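Long-range contacts in metallo-beta-lactamase family protein (Staphylococcus aureus, PDB 3R2U), which binds an iron(III) ion in a metallo-beta-lactamase fold joined to a rhodanese-like domain, and probably acts on sulfur-containing substrates such as persulfides: residues A[174-182]-A[255-266]; A[206-217]-A[233-241]. All coordinates share one frame; numbering follows the deposited sequence. Where two conformers were deposited one is given.

Interaction 1. Residues A[174-182]-A[255-266]; sequences GDIGRPDLL and FIDKLISDQPAP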
loop_
_atom_site.group_PDB
_atom_site.type_symbol
_atom_site.label_atom_id
_atom_site.label_comp_id
_atom_site.label_asym_id
_atom_site.label_seq_id
_atom_site.Cartn_x
_atom_site.Cartn_y
_atom_site.Cartn_z
ATOM N N GLY A 174 15.780 -1.110 31.926
ATOM C CA GLY A 174 15.115 -0.707 33.160
ATOM C C GLY A 174 14.604 -1.827 34.066
ATOM O O GLY A 174 14.110 -1.549 35.143
ATOM N N ASP A 175 14.686 -3.084 33.634
ATOM C CA ASP A 175 14.215 -4.176 34.480
ATOM C C ASP A 175 14.825 -5.482 33.998
ATOM O O ASP A 175 15.710 -5.486 33.122
ATOM C CB ASP A 175 12.665 -4.228 34.460
ATOM C CG ASP A 175 12.071 -4.727 35.771
ATOM O OD1 ASP A 175 12.670 -5.595 36.437
ATOM O OD2 ASP A 175 10.987 -4.235 36.146
ATOM N N ILE A 176 14.373 -6.590 34.590
ATOM C CA ILE A 176 14.850 -7.916 34.232
ATOM C C ILE A 176 13.652 -8.862 34.184
ATOM O O ILE A 176 12.582 -8.560 34.717
ATOM C CB ILE A 176 15.922 -8.452 35.230
ATOM C CG1 ILE A 176 15.337 -8.601 36.638
ATOM C CG2 ILE A 176 17.143 -7.535 35.255
ATOM C CD1 ILE A 176 16.269 -9.299 37.659
ATOM N N GLY A 177 13.837 -10.000 33.533
ATOM C CA GLY A 177 12.787 -10.979 33.405
ATOM C C GLY A 177 12.423 -11.593 34.739
ATOM O O GLY A 177 13.188 -11.506 35.684
ATOM N N ARG A 178 11.220 -12.151 34.815
ATOM C CA ARG A 178 10.745 -12.845 35.989
ATOM C C ARG A 178 10.654 -14.294 35.574
ATOM O O ARG A 178 10.423 -14.582 34.394
ATOM C CB ARG A 178 9.348 -12.356 36.420
ATOM C CG ARG A 178 9.233 -10.841 36.785
ATOM C CD ARG A 178 10.256 -10.446 37.812
ATOM N NE ARG A 178 9.964 -9.203 38.543
ATOM C CZ ARG A 178 10.504 -8.004 38.295
ATOM N NH1 ARG A 178 11.369 -7.815 37.311
ATOM N NH2 ARG A 178 10.168 -6.973 39.050
ATOM N N PRO A 179 10.805 -15.229 36.531
ATOM C CA PRO A 179 10.704 -16.633 36.145
ATOM C C PRO A 179 9.332 -16.988 35.583
ATOM O O PRO A 179 8.324 -16.671 36.206
ATOM C CB PRO A 179 10.945 -17.379 37.461
ATOM C CG PRO A 179 11.650 -16.394 38.347
ATOM C CD PRO A 179 11.102 -15.066 37.963
ATOM N N ASP A 180 9.300 -17.589 34.389
ATOM C CA ASP A 180 8.038 -18.064 33.790
ATOM C C ASP A 180 7.395 -19.058 34.740
ATOM O O ASP A 180 8.077 -19.920 35.285
ATOM C CB ASP A 180 8.268 -18.768 32.436
ATOM C CG ASP A 180 8.393 -17.803 31.278
ATOM O OD1 ASP A 180 8.160 -16.593 31.492
ATOM O OD2 ASP A 180 8.702 -18.252 30.149
ATOM N N LEU A 181 6.085 -18.940 34.934
ATOM C CA LEU A 181 5.374 -19.847 35.815
ATOM C C LEU A 181 5.212 -21.219 35.171
ATOM O O LEU A 181 5.372 -21.377 33.967
ATOM C CB LEU A 181 4.005 -19.281 36.225
ATOM C CG LEU A 181 3.995 -17.996 37.068
ATOM C CD1 LEU A 181 2.591 -17.757 37.665
ATOM C CD2 LEU A 181 5.053 -18.051 38.188
ATOM N N LEU A 182 4.899 -22.211 35.997
ATOM C CA LEU A 182 4.725 -23.583 35.530
ATOM C C LEU A 182 3.262 -23.963 35.588
ATOM O O LEU A 182 2.475 -23.341 36.313
ATOM C CB LEU A 182 5.535 -24.553 36.398
ATOM C CG LEU A 182 7.049 -24.321 36.448
ATOM C CD1 LEU A 182 7.685 -25.292 37.441
ATOM C CD2 LEU A 182 7.681 -24.450 35.048
ATOM N N PHE A 255 16.323 -9.612 46.842
ATOM C CA PHE A 255 16.264 -9.703 45.393
ATOM C C PHE A 255 15.173 -10.677 44.984
ATOM O O PHE A 255 14.301 -10.341 44.181
ATOM C CB PHE A 255 17.619 -10.181 44.869
ATOM C CG PHE A 255 17.699 -10.283 43.384
ATOM C CD1 PHE A 255 17.319 -11.448 42.736
ATOM C CD2 PHE A 255 18.197 -9.227 42.630
ATOM C CE1 PHE A 255 17.408 -11.550 41.346
ATOM C CE2 PHE A 255 18.290 -9.325 41.240
ATOM C CZ PHE A 255 17.893 -10.494 40.605
ATOM N N ILE A 256 15.233 -11.883 45.553
ATOM C CA ILE A 256 14.261 -12.919 45.268
ATOM C C ILE A 256 12.856 -12.421 45.554
ATOM O O ILE A 256 11.972 -12.534 44.701
ATOM C CB ILE A 256 14.508 -14.181 46.116
ATOM C CG1 ILE A 256 15.785 -14.881 45.661
ATOM C CG2 ILE A 256 13.313 -15.150 46.013
ATOM C CD1 ILE A 256 16.226 -15.979 46.621
ATOM N N ASP A 257 12.652 -11.871 46.752
ATOM C CA ASP A 257 11.342 -11.362 47.149
ATOM C C ASP A 257 10.809 -10.320 46.177
ATOM O O ASP A 257 9.659 -10.406 45.756
ATOM C CB ASP A 257 11.374 -10.733 48.545
ATOM C CG ASP A 257 10.002 -10.235 48.985
ATOM O OD1 ASP A 257 9.031 -11.025 48.978
ATOM O OD2 ASP A 257 9.898 -9.054 49.355
ATOM N N LYS A 258 11.627 -9.328 45.838
ATOM C CA LYS A 258 11.175 -8.288 44.921
ATOM C C LYS A 258 10.892 -8.880 43.544
ATOM O O LYS A 258 9.889 -8.549 42.913
ATOM C CB LYS A 258 12.155 -7.121 44.814
ATOM C CG LYS A 258 11.685 -6.066 43.772
ATOM C CD LYS A 258 12.437 -4.743 43.855
ATOM C CE LYS A 258 11.939 -3.758 42.789
ATOM N NZ LYS A 258 12.528 -2.393 42.976
ATOM N N LEU A 259 11.751 -9.793 43.104
ATOM C CA LEU A 259 11.585 -10.406 41.805
ATOM C C LEU A 259 10.249 -11.140 41.693
ATOM O O LEU A 259 9.473 -10.889 40.770
ATOM C CB LEU A 259 12.722 -11.394 41.527
ATOM C CG LEU A 259 12.811 -11.867 40.078
ATOM C CD1 LEU A 259 13.181 -10.673 39.183
ATOM C CD2 LEU A 259 13.807 -12.999 39.907
ATOM N N ILE A 260 9.958 -12.005 42.658
ATOM C CA ILE A 260 8.786 -12.858 42.553
ATOM C C ILE A 260 7.547 -12.479 43.357
ATOM O O ILE A 260 6.594 -13.253 43.395
ATOM C CB ILE A 260 9.175 -14.326 42.859
ATOM C CG1 ILE A 260 9.444 -14.540 44.348
ATOM C CG2 ILE A 260 10.379 -14.721 42.009
ATOM C CD1 ILE A 260 9.850 -15.952 44.685
ATOM N N SER A 261 7.527 -11.312 43.990
ATOM C CA SER A 261 6.351 -10.928 44.763
ATOM C C SER A 261 5.425 -9.985 44.014
ATOM O O SER A 261 5.863 -9.121 43.245
ATOM C CB SER A 261 6.741 -10.316 46.105
ATOM O OG SER A 261 7.379 -11.290 46.908
ATOM N N ASP A 262 4.133 -10.183 44.254
ATOM C CA ASP A 262 3.072 -9.367 43.675
ATOM C C ASP A 262 3.263 -9.091 42.184
ATOM O O ASP A 262 3.296 -7.934 41.742
ATOM C CB ASP A 262 2.930 -8.064 44.470
ATOM C CG ASP A 262 2.589 -8.308 45.940
ATOM O OD1 ASP A 262 2.690 -7.349 46.735
ATOM O OD2 ASP A 262 2.229 -9.453 46.304
ATOM N N GLN A 263 3.417 -10.165 41.418
ATOM C CA GLN A 263 3.543 -10.060 39.973
ATOM C C GLN A 263 2.185 -10.453 39.420
ATOM O O GLN A 263 1.557 -11.382 39.924
ATOM C CB GLN A 263 4.637 -10.989 39.440
ATOM C CG GLN A 263 6.026 -10.702 40.005
ATOM C CD GLN A 263 6.577 -9.340 39.589
ATOM O OE1 GLN A 263 6.519 -8.962 38.415
ATOM N NE2 GLN A 263 7.152 -8.614 40.548
ATOM N N PRO A 264 1.717 -9.746 38.385
ATOM C CA PRO A 264 0.401 -10.064 37.820
ATOM C C PRO A 264 0.349 -11.436 37.151
ATOM O O PRO A 264 1.370 -11.954 36.717
ATOM C CB PRO A 264 0.197 -8.963 36.769
ATOM C CG PRO A 264 1.596 -8.583 36.348
ATOM C CD PRO A 264 2.439 -8.734 37.587
ATOM N N ALA A 265 -0.844 -12.017 37.090
ATOM C CA ALA A 265 -1.028 -13.290 36.421
ATOM C C ALA A 265 -0.843 -13.037 34.938
ATOM O O ALA A 265 -1.330 -12.030 34.416
ATOM C CB ALA A 265 -2.420 -13.853 36.687
ATOM N N PRO A 266 -0.118 -13.925 34.258
ATOM C CA PRO A 266 0.065 -13.752 32.838
ATOM C C PRO A 266 -1.210 -14.087 32.086
ATOM O O PRO A 266 -2.015 -14.868 32.568
ATOM C CB PRO A 266 1.161 -14.767 32.502
ATOM C CG PRO A 266 1.018 -15.825 33.523
ATOM C CD PRO A 266 0.535 -15.147 34.763
#

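Interaction 2. Residues A[206-217]-A[233-241]; sequences IKDLPDYIQIWP and PTSTLGYEK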
loop_
_atom_site.group_PDB
_atom_site.type_symbol
_atom_site.label_atom_id
_atom_site.label_comp_id
_atom_site.label_asym_id
_atom_site.label_seq_id
_atom_site.Cartn_x
_atom_site.Cartn_y
_atom_site.Cartn_z
ATOM N N ILE A 206 27.078 -11.339 34.852
ATOM C CA ILE A 206 27.096 -10.364 33.759
ATOM C C ILE A 206 27.802 -9.034 34.119
ATOM O O ILE A 206 28.271 -8.311 33.238
ATOM C CB ILE A 206 25.660 -10.090 33.235
ATOM C CG1 ILE A 206 25.686 -10.067 31.729
ATOM C CG2 ILE A 206 25.037 -8.846 33.888
ATOM C CD1 ILE A 206 26.101 -11.414 31.140
ATOM N N LYS A 207 27.924 -8.754 35.414
ATOM C CA LYS A 207 28.528 -7.519 35.884
ATOM C C LYS A 207 29.998 -7.318 35.492
ATOM O O LYS A 207 30.461 -6.173 35.405
ATOM C CB LYS A 207 28.407 -7.407 37.407
ATOM C CG LYS A 207 26.991 -7.164 37.896
ATOM C CD LYS A 207 26.943 -7.051 39.421
ATOM C CE LYS A 207 25.528 -6.882 39.921
ATOM N NZ LYS A 207 25.437 -6.856 41.407
ATOM N N ASP A 208 30.688 -8.422 35.232
ATOM C CA ASP A 208 32.096 -8.401 34.870
ATOM C C ASP A 208 32.354 -7.975 33.433
ATOM O O ASP A 208 33.490 -7.745 33.056
ATOM C CB ASP A 208 32.698 -9.784 35.127
ATOM C CG ASP A 208 32.598 -10.185 36.577
ATOM O OD1 ASP A 208 32.591 -9.273 37.430
ATOM O OD2 ASP A 208 32.527 -11.399 36.862
ATOM N N LEU A 209 31.308 -7.894 32.630
ATOM C CA LEU A 209 31.447 -7.451 31.241
ATOM C C LEU A 209 31.748 -5.933 31.218
ATOM O O LEU A 209 31.444 -5.237 32.179
ATOM C CB LEU A 209 30.192 -7.773 30.434
ATOM C CG LEU A 209 29.985 -9.274 30.212
ATOM C CD1 LEU A 209 28.725 -9.535 29.418
ATOM C CD2 LEU A 209 31.241 -9.884 29.533
ATOM N N PRO A 210 32.327 -5.425 30.121
ATOM C CA PRO A 210 32.639 -3.984 30.050
ATOM C C PRO A 210 31.370 -3.129 30.109
ATOM O O PRO A 210 30.372 -3.435 29.462
ATOM C CB PRO A 210 33.340 -3.836 28.705
ATOM C CG PRO A 210 33.830 -5.264 28.362
ATOM C CD PRO A 210 32.753 -6.142 28.905
ATOM N N ASP A 211 31.417 -2.064 30.888
ATOM C CA ASP A 211 30.239 -1.223 31.087
ATOM C C ASP A 211 29.754 -0.473 29.832
ATOM O O ASP A 211 28.632 0.013 29.801
ATOM C CB ASP A 211 30.467 -0.256 32.255
ATOM C CG ASP A 211 30.357 -0.950 33.627
ATOM O OD1 ASP A 211 29.947 -2.146 33.681
ATOM O OD2 ASP A 211 30.654 -0.288 34.651
ATOM N N TYR A 212 30.583 -0.418 28.803
ATOM C CA TYR A 212 30.226 0.268 27.559
ATOM C C TYR A 212 29.524 -0.643 26.516
ATOM O O TYR A 212 29.201 -0.194 25.380
ATOM C CB TYR A 212 31.474 0.903 26.948
ATOM C CG TYR A 212 32.601 -0.082 26.674
ATOM C CD1 TYR A 212 32.494 -1.024 25.659
ATOM C CD2 TYR A 212 33.785 -0.043 27.407
ATOM C CE1 TYR A 212 33.511 -1.914 25.400
ATOM C CE2 TYR A 212 34.823 -0.938 27.151
ATOM C CZ TYR A 212 34.678 -1.865 26.147
ATOM O OH TYR A 212 35.676 -2.759 25.875
ATOM N N ILE A 213 29.305 -1.912 26.857
ATOM C CA ILE A 213 28.602 -2.781 25.917
ATOM C C ILE A 213 27.128 -2.365 25.858
ATOM O O ILE A 213 26.558 -1.892 26.850
ATOM C CB ILE A 213 28.685 -4.283 26.239
ATOM C CG1 ILE A 213 27.911 -4.636 27.509
ATOM C CG2 ILE A 213 30.151 -4.755 26.287
ATOM C CD1 ILE A 213 27.739 -6.161 27.696
ATOM N N GLN A 214 26.527 -2.505 24.687
ATOM C CA GLN A 214 25.094 -2.258 24.559
ATOM C C GLN A 214 24.313 -3.480 25.051
ATOM O O GLN A 214 24.850 -4.582 25.102
ATOM C CB GLN A 214 24.723 -1.990 23.116
ATOM C CG GLN A 214 25.384 -0.765 22.519
ATOM C CD GLN A 214 24.974 -0.556 21.082
ATOM O OE1 GLN A 214 23.804 -0.672 20.749
ATOM N NE2 GLN A 214 25.931 -0.231 20.225
ATOM N N ILE A 215 23.053 -3.257 25.433
ATOM C CA ILE A 215 22.145 -4.314 25.850
ATOM C C ILE A 215 21.023 -4.313 24.813
ATOM O O ILE A 215 20.339 -3.310 24.625
ATOM C CB ILE A 215 21.533 -4.075 27.270
ATOM C CG1 ILE A 215 22.605 -4.015 28.361
ATOM C CG2 ILE A 215 20.522 -5.144 27.607
ATOM C CD1 ILE A 215 23.503 -5.201 28.433
ATOM N N TRP A 216 20.859 -5.429 24.125
ATOM C CA TRP A 216 19.853 -5.571 23.101
ATOM C C TRP A 216 18.808 -6.586 23.562
ATOM O O TRP A 216 18.954 -7.769 23.329
ATOM C CB TRP A 216 20.512 -6.033 21.810
ATOM C CG TRP A 216 21.573 -5.096 21.304
ATOM C CD1 TRP A 216 21.480 -3.741 21.179
ATOM C CD2 TRP A 216 22.855 -5.459 20.786
ATOM N NE1 TRP A 216 22.639 -3.230 20.648
ATOM C CE2 TRP A 216 23.499 -4.265 20.392
ATOM C CE3 TRP A 216 23.533 -6.675 20.639
ATOM C CZ2 TRP A 216 24.792 -4.252 19.853
ATOM C CZ3 TRP A 216 24.816 -6.663 20.094
ATOM C CH2 TRP A 216 25.429 -5.453 19.709
ATOM N N PRO A 217 17.737 -6.108 24.211
ATOM C CA PRO A 217 16.744 -6.988 24.807
ATOM C C PRO A 217 15.743 -7.580 23.810
ATOM O O PRO A 217 15.615 -7.101 22.682
ATOM C CB PRO A 217 16.051 -6.067 25.813
ATOM C CG PRO A 217 16.074 -4.734 25.122
ATOM C CD PRO A 217 17.349 -4.690 24.327
ATOM N N PRO A 233 15.002 1.278 22.320
ATOM C CA PRO A 233 15.229 -0.120 21.962
ATOM C C PRO A 233 16.490 -0.740 22.551
ATOM O O PRO A 233 16.637 -1.970 22.489
ATOM C CB PRO A 233 15.326 -0.078 20.431
ATOM C CG PRO A 233 15.802 1.288 20.104
ATOM C CD PRO A 233 15.326 2.201 21.213
ATOM N N THR A 234 17.387 0.077 23.116
ATOM C CA THR A 234 18.623 -0.461 23.636
ATOM C C THR A 234 19.178 0.334 24.807
ATOM O O THR A 234 18.902 1.515 24.974
ATOM C CB THR A 234 19.714 -0.458 22.538
ATOM O OG1 THR A 234 20.155 0.875 22.308
ATOM C CG2 THR A 234 19.197 -1.029 21.234
ATOM N N SER A 235 19.987 -0.317 25.614
ATOM C CA SER A 235 20.637 0.381 26.698
ATOM C C SER A 235 22.090 -0.023 26.723
ATOM O O SER A 235 22.608 -0.502 25.717
ATOM C CB SER A 235 19.948 0.072 28.013
ATOM O OG SER A 235 20.436 0.922 29.016
ATOM N N THR A 236 22.766 0.226 27.844
ATOM C CA THR A 236 24.153 -0.168 28.026
ATOM C C THR A 236 24.256 -0.751 29.408
ATOM O O THR A 236 23.470 -0.418 30.287
ATOM C CB THR A 236 25.123 1.034 27.952
ATOM O OG1 THR A 236 24.960 1.846 29.123
ATOM C CG2 THR A 236 24.859 1.844 26.716
ATOM N N LEU A 237 25.259 -1.583 29.621
ATOM C CA LEU A 237 25.443 -2.225 30.907
ATOM C C LEU A 237 25.689 -1.216 32.017
ATOM O O LEU A 237 25.103 -1.313 33.096
ATOM C CB LEU A 237 26.583 -3.256 30.831
ATOM C CG LEU A 237 26.917 -4.029 32.125
ATOM C CD1 LEU A 237 25.680 -4.698 32.738
ATOM C CD2 LEU A 237 28.028 -5.065 31.877
ATOM N N GLY A 238 26.541 -0.229 31.742
ATOM C CA GLY A 238 26.857 0.787 32.727
ATOM C C GLY A 238 25.637 1.608 33.088
ATOM O O GLY A 238 25.496 2.027 34.228
ATOM N N TYR A 239 24.752 1.845 32.113
ATOM C CA TYR A 239 23.551 2.635 32.382
ATOM C C TYR A 239 22.588 1.806 33.224
ATOM O O TYR A 239 21.969 2.328 34.145
ATOM C CB TYR A 239 22.870 3.158 31.101
ATOM C CG TYR A 239 21.741 4.140 31.409
ATOM C CD1 TYR A 239 22.015 5.472 31.710
ATOM C CD2 TYR A 239 20.414 3.737 31.412
ATOM C CE1 TYR A 239 20.999 6.372 32.017
ATOM C CE2 TYR A 239 19.377 4.643 31.723
ATOM C CZ TYR A 239 19.680 5.955 32.020
ATOM O OH TYR A 239 18.679 6.865 32.318
ATOM N N GLU A 240 22.472 0.518 32.912
ATOM C CA GLU A 240 21.614 -0.348 33.691
ATOM C C GLU A 240 22.144 -0.495 35.121
ATOM O O GLU A 240 21.370 -0.546 36.061
ATOM C CB GLU A 240 21.434 -1.703 33.013
ATOM C CG GLU A 240 20.683 -1.608 31.694
ATOM C CD GLU A 240 19.302 -0.994 31.848
ATOM O OE1 GLU A 240 18.488 -1.567 32.604
ATOM O OE2 GLU A 240 19.033 0.054 31.199
ATOM N N LYS A 241 23.466 -0.521 35.297
ATOM C CA LYS A 241 24.019 -0.599 36.645
ATOM C C LYS A 241 23.609 0.619 37.478
ATOM O O LYS A 241 23.401 0.504 38.681
ATOM C CB LYS A 241 25.539 -0.738 36.623
ATOM C CG LYS A 241 26.027 -2.096 36.112
ATOM C CD LYS A 241 27.548 -2.208 36.232
ATOM C CE LYS A 241 28.067 -3.606 35.931
ATOM N NZ LYS A 241 29.553 -3.624 35.902
HETATM O O HOH W 1 30.888 -0.899 37.091
#

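Interaction 1. Residues A[174-182]-A[255-266]
F255 meets I176 through the end of its ring: CZ of F255 lies 3.6 Å from CD1 of I176, the methyl approaching obliquely from the opposite direction. With CG1 of I176 set between its own backbone N and carbonyl carbon (chi1 62°), CD1 can also reach CD1 of L259, so that one methyl serves two residues a helical turn apart. K258 passes along the margin, its carbonyl O 4.2 Å from NH2 of R178, while its ammonium end makes a cation-pi contact with W245.

L259 is the centre of the contact. Its CD1 lies against the aliphatic CD of R178, and its carbonyl O takes a weak hydrogen bond from NE of R178, short at 2.8 Å but strongly bent (119°). Helix 252-260 ends one residue later, and carbonyls at this end would be expected to favour the cation. The guanidinium is steadied from its far end, where NH1 donates a nearly straight hydrogen bond, part of a salt bridge, to OD1 of D175, 2.7 Å away; OD1 lies in the guanidinium plane, whereas NH1 sits above the plane of the carboxylate. That oxygen also accepts from N of I176 and from W245. The loop so held lies beside the iron site of the metallo-beta-lactamase fold: the carbonyl of R178 accepts a hydrogen bond from ND1 of the iron ligand H143, making R178 a second-shell residue.

The other methyl of L259, CD2, rests on CD of P179, and CG2 of I260 reaches the same proline carbon at 4.1 Å. Beyond the helix, Q263 bends at chi2, which carries its amide across the arginine, the two planes 51° apart; NE2 donates to O of S261, 3.0 Å away. P266 brings its ring CD loosely against CD1 of L181.

Interaction 2. Residues A[206-217]-A[233-241]
I215 and S235 are joined by two backbone hydrogen bonds, the only hydrogen-bonded antiparallel pair between 206-217 and 233-241. N of I215 donates to O of S235 at 2.8 Å, and N of S235 returns a bond to O of I215. Q214 and T236 form the neighbouring non-hydrogen-bonded pair. Past the strand, N of L237 donates to O of I213 and N of G238 to O of D211, at 2.9 Å, tying the first turn of helix 237-243 to 211-213.

The charged contact centres on K241 and D211. The extended chain of K241 crosses D211 at about a right angle, and NZ takes the syn lone pair of OD1 of D211 at 2.7 Å in a salt bridge, with a second bond to O of K207, at 2.8 Å. A water links the other carboxylate oxygen to the same ammonium.

L237 carries most of the apolar contact: with CG anti to its backbone N (chi1 180°), CD2 settles 3.8 Å from CB of L209, while CB lies beside CG1 of I213. At the other end CG2 of T234 touches CD1 of W216 at the ring edge, 3.5 Å away.

T236 is the helix N-cap, OG1 accepting from N of Y239 at 3.0 Å, and the same hydroxyl bonds to O of Y212 in the second subunit. Strand 235-236 thus closes one edge of the second sheet of the metallo-beta-lactamase sandwich, leads directly into a capped helix, and forms part of the subunit interface.

Along the chain the four segments come in the order 174-182, 206-217, 233-241 and 255-266, so interaction 2 lies wholly between the two halves of interaction 1. Their centres are 21 Å apart, yet they touch: N of G174 and OE1 of E240 are 2.8 Å apart, a probable hydrogen bond. Helix 237-243, which starts in interaction 2, is followed by helix 252-260, which carries interaction 1. One contact completes the edge of the six-stranded sheet ending in strand 235-236 and faces the second subunit; the other holds a loop beside the iron. These consecutive helices, with the G174-E240 pair, bring the sheet edge, its subunit contact and the iron-side loop into one neighbourhood.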